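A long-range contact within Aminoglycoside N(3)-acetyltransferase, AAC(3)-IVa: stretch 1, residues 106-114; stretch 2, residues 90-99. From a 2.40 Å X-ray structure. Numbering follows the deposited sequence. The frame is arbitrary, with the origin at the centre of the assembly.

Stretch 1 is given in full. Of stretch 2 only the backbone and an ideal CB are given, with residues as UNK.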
# COMPACT_ATOMS: atom_id res chain seq x y z
N PHE A 106 2.20 8.08 4.68
CA PHE A 106 1.09 7.87 3.76
C PHE A 106 0.44 9.22 3.47
O PHE A 106 0.73 10.23 4.11
CB PHE A 106 0.05 6.90 4.35
CG PHE A 106 0.42 5.45 4.21
CD1 PHE A 106 -0.29 4.63 3.35
CD2 PHE A 106 1.46 4.91 4.95
CE1 PHE A 106 0.04 3.29 3.23
CE2 PHE A 106 1.79 3.57 4.83
CZ PHE A 106 1.08 2.76 3.96
N ALA A 107 -0.45 9.23 2.48
CA ALA A 107 -1.22 10.42 2.14
C ALA A 107 -2.69 10.06 2.12
O ALA A 107 -3.07 8.99 1.64
CB ALA A 107 -0.80 11.00 0.79
N ALA A 108 -3.52 10.95 2.66
CA ALA A 108 -4.95 10.67 2.77
C ALA A 108 -5.74 11.95 2.57
O ALA A 108 -5.34 13.02 3.03
CB ALA A 108 -5.28 10.05 4.13
N ALA A 109 -6.87 11.83 1.87
CA ALA A 109 -7.77 12.95 1.61
C ALA A 109 -9.20 12.47 1.79
O ALA A 109 -9.62 11.52 1.12
CB ALA A 109 -7.56 13.52 0.20
N GLY A 110 -9.94 13.12 2.68
CA GLY A 110 -11.29 12.73 2.99
C GLY A 110 -11.61 12.96 4.45
O GLY A 110 -10.76 13.39 5.23
N PRO A 111 -12.86 12.68 4.85
CA PRO A 111 -13.25 12.92 6.25
C PRO A 111 -12.49 12.08 7.26
O PRO A 111 -12.59 12.35 8.46
CB PRO A 111 -14.75 12.58 6.26
CG PRO A 111 -15.17 12.59 4.82
CD PRO A 111 -13.97 12.16 4.05
N GLN A 112 -11.74 11.07 6.81
CA GLN A 112 -11.02 10.17 7.70
C GLN A 112 -9.50 10.33 7.59
O GLN A 112 -8.76 9.54 8.18
CB GLN A 112 -11.41 8.72 7.42
CG GLN A 112 -11.47 7.85 8.65
CD GLN A 112 -12.76 8.03 9.42
OE1 GLN A 112 -13.85 7.93 8.86
NE2 GLN A 112 -12.64 8.28 10.72
N ALA A 113 -9.03 11.34 6.84
CA ALA A 113 -7.60 11.47 6.58
C ALA A 113 -6.82 11.72 7.86
O ALA A 113 -5.73 11.17 8.05
CB ALA A 113 -7.36 12.60 5.58
N GLU A 114 -7.36 12.56 8.75
CA GLU A 114 -6.67 12.88 9.99
C GLU A 114 -6.43 11.64 10.84
O GLU A 114 -5.37 11.48 11.45
CB GLU A 114 -7.47 13.93 10.77
CG GLU A 114 -8.88 13.50 11.24
CD GLU A 114 -9.79 12.98 10.13
OE1 GLU A 114 -9.57 13.33 8.95
OE2 GLU A 114 -10.72 12.20 10.44
N UNK A 90 1.88 12.28 -6.98
CA UNK A 90 1.00 13.36 -7.37
C UNK A 90 -0.09 13.62 -6.34
O UNK A 90 -0.51 14.77 -6.16
CB UNK A 90 0.37 13.05 -8.73
N UNK A 91 -0.52 12.57 -5.63
CA UNK A 91 -1.66 12.69 -4.73
C UNK A 91 -1.38 13.63 -3.57
O UNK A 91 -2.22 14.47 -3.23
CB UNK A 91 -2.05 11.31 -4.19
N UNK A 92 -0.20 13.52 -2.96
CA UNK A 92 0.07 14.25 -1.72
C UNK A 92 0.26 15.74 -1.94
O UNK A 92 0.19 16.51 -0.97
CB UNK A 92 1.31 13.68 -1.04
N UNK A 93 0.51 16.18 -3.17
CA UNK A 93 0.74 17.59 -3.46
C UNK A 93 -0.55 18.37 -3.67
O UNK A 93 -0.50 19.61 -3.73
CB UNK A 93 1.63 17.73 -4.70
N UNK A 94 -1.69 17.70 -3.79
CA UNK A 94 -2.95 18.35 -4.07
C UNK A 94 -3.47 19.04 -2.81
O UNK A 94 -2.95 18.84 -1.71
CB UNK A 94 -3.97 17.34 -4.60
N UNK A 95 -4.48 19.91 -2.94
CA UNK A 95 -5.00 20.60 -1.76
C UNK A 95 -5.73 19.67 -0.81
O UNK A 95 -6.42 18.73 -1.23
CB UNK A 95 -5.94 21.73 -2.19
N UNK A 96 -5.58 19.94 0.48
CA UNK A 96 -6.29 19.32 1.60
C UNK A 96 -6.03 17.83 1.78
O UNK A 96 -6.76 17.18 2.54
CB UNK A 96 -7.79 19.54 1.42
N UNK A 97 -5.03 17.25 1.12
CA UNK A 97 -4.64 15.88 1.41
C UNK A 97 -3.54 15.90 2.46
O UNK A 97 -2.53 16.60 2.31
CB UNK A 97 -4.18 15.16 0.14
N UNK A 98 -3.75 15.15 3.54
CA UNK A 98 -2.82 15.13 4.65
C UNK A 98 -1.72 14.11 4.39
O UNK A 98 -1.82 13.25 3.51
CB UNK A 98 -3.55 14.82 5.96
N UNK A 99 -0.64 14.22 5.17
CA UNK A 99 0.53 13.38 4.97
C UNK A 99 1.20 13.16 6.32
O UNK A 99 1.27 14.08 7.14
CB UNK A 99 1.50 14.01 3.97

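Position 90 lies in helical backbone, and its ideal CB finds nothing of stretch 1 within 5.5 Å, so almost any helix-tolerant residue would suit; it is Thr90. At position 91 the CA-to-CB bond points toward stretch 1, with the ideal CB 5.1 Å from Ala107 CB, and the small side chains of Ala107 and Ala109 leave space beyond. A long apolar residue, such as leucine, methionine or an aromatic, could fill it. The residue is Phe91, chi1 in the t well. Its CD2 lies 3.6 Å from Ala107 CB and its CZ 3.6 Å from Ala109 CB, so one ring spans both alanines, while Ala107 O approaches the ring edge, 3.3 Å from Phe91 CE2.

At position 92 the bond points sideways, yet the ideal CB is already 3.9 Å from Ala107 CB. Many residues would fit, provided the rest of the side chain turns off. In Trp92 it does: its CB packs 3.8 Å from Ala107 CB and the indole leads away.

Positions 93, 94 and 95 are out of reach, so stretch 1 sets little preference there. Phi of -69° and psi of 144° at 95 suit proline well, and the deposited residues are Arg93, Leu94 and Pro95. Position 96 has a positive phi of 64°, which favors glycine, asparagine or aspartate; it is Asn96, whose side chain ends away from stretch 1.

Position 97 points sideways, its ideal CB 3.8 Å from both Ala109 CB and Ala108 O. A compact apolar residue such as valine, isoleucine or alanine would suit. Val97 places CB 3.7 Å from Ala109 CB and CG2 3.9 Å from Ala107 CB, joining the apolar cluster around 91.

Position 98 pairs with Ala108 in an antiparallel bridge, and its backbone does the binding for any residue but proline: the N of 98 donates to Ala108 O at 2.7 Å, and Ala108 N donates to the O of 98 at 3.0 Å. The ideal CB sits 4.4 Å from Ala113 CB, so a side chain with an aliphatic start is favored, its end free to be polar. Lys98 lays CG 3.7 Å from Ala113 CB, then leads away, and NZ makes a weak hydrogen bond to Asn96 O at 3.4 Å.

Position 99 forms a non-hydrogen-bonded pair with Ala107, its CA 3.3 Å from Phe106 O. Strand geometry admits many residues, and stretch 1 offers no charge here. Arg99 extends in t rotamers, its guanidinium hydrogen-bonded elsewhere in the structure.

Stretch 2 (90-99) TFWRLPNVKR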
# COMPACT_ATOMS: atom_id res chain seq x y z
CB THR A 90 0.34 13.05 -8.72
OG1 THR A 90 1.31 12.45 -9.59
CG2 THR A 90 -0.21 14.33 -9.37
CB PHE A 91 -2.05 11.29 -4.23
CG PHE A 91 -3.15 11.28 -3.22
CD1 PHE A 91 -4.35 11.91 -3.47
CD2 PHE A 91 -2.99 10.61 -2.02
CE1 PHE A 91 -5.37 11.89 -2.54
CE2 PHE A 91 -4.00 10.59 -1.08
CZ PHE A 91 -5.20 11.23 -1.34
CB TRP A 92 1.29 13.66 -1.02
CG TRP A 92 2.59 13.99 -1.68
CD1 TRP A 92 3.23 13.27 -2.64
CD2 TRP A 92 3.41 15.14 -1.43
NE1 TRP A 92 4.40 13.89 -3.00
CE2 TRP A 92 4.54 15.04 -2.27
CE3 TRP A 92 3.31 16.24 -0.56
CZ2 TRP A 92 5.55 16.00 -2.28
CZ3 TRP A 92 4.31 17.19 -0.58
CH2 TRP A 92 5.42 17.06 -1.43
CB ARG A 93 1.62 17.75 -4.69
CG ARG A 93 2.87 16.89 -4.68
CD ARG A 93 3.65 17.03 -5.97
NE ARG A 93 4.74 16.08 -6.06
CZ ARG A 93 5.99 16.33 -5.68
NH1 ARG A 93 6.31 17.52 -5.19
NH2 ARG A 93 6.92 15.39 -5.80
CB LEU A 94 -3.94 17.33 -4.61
CG LEU A 94 -3.46 16.70 -5.92
CD1 LEU A 94 -4.26 15.45 -6.27
CD2 LEU A 94 -3.50 17.71 -7.05
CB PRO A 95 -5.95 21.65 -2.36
CG PRO A 95 -5.47 21.85 -3.74
CD PRO A 95 -4.98 20.51 -4.19
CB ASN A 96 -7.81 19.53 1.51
CG ASN A 96 -8.20 20.94 1.10
OD1 ASN A 96 -7.89 21.39 0.00
ND2 ASN A 96 -8.89 21.64 1.99
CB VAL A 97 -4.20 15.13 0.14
CG1 VAL A 97 -3.97 16.08 -1.00
CG2 VAL A 97 -2.97 14.26 0.40
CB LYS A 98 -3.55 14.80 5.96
CG LYS A 98 -4.97 15.36 6.06
CD LYS A 98 -4.99 16.88 5.96
CE LYS A 98 -6.42 17.41 5.93
NZ LYS A 98 -6.50 18.84 5.50
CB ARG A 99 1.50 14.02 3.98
CG ARG A 99 2.42 13.05 3.28
CD ARG A 99 3.37 13.79 2.35
NE ARG A 99 4.20 12.87 1.58
CZ ARG A 99 5.28 13.24 0.90
NH1 ARG A 99 5.64 14.52 0.88
NH2 ARG A 99 5.98 12.34 0.23
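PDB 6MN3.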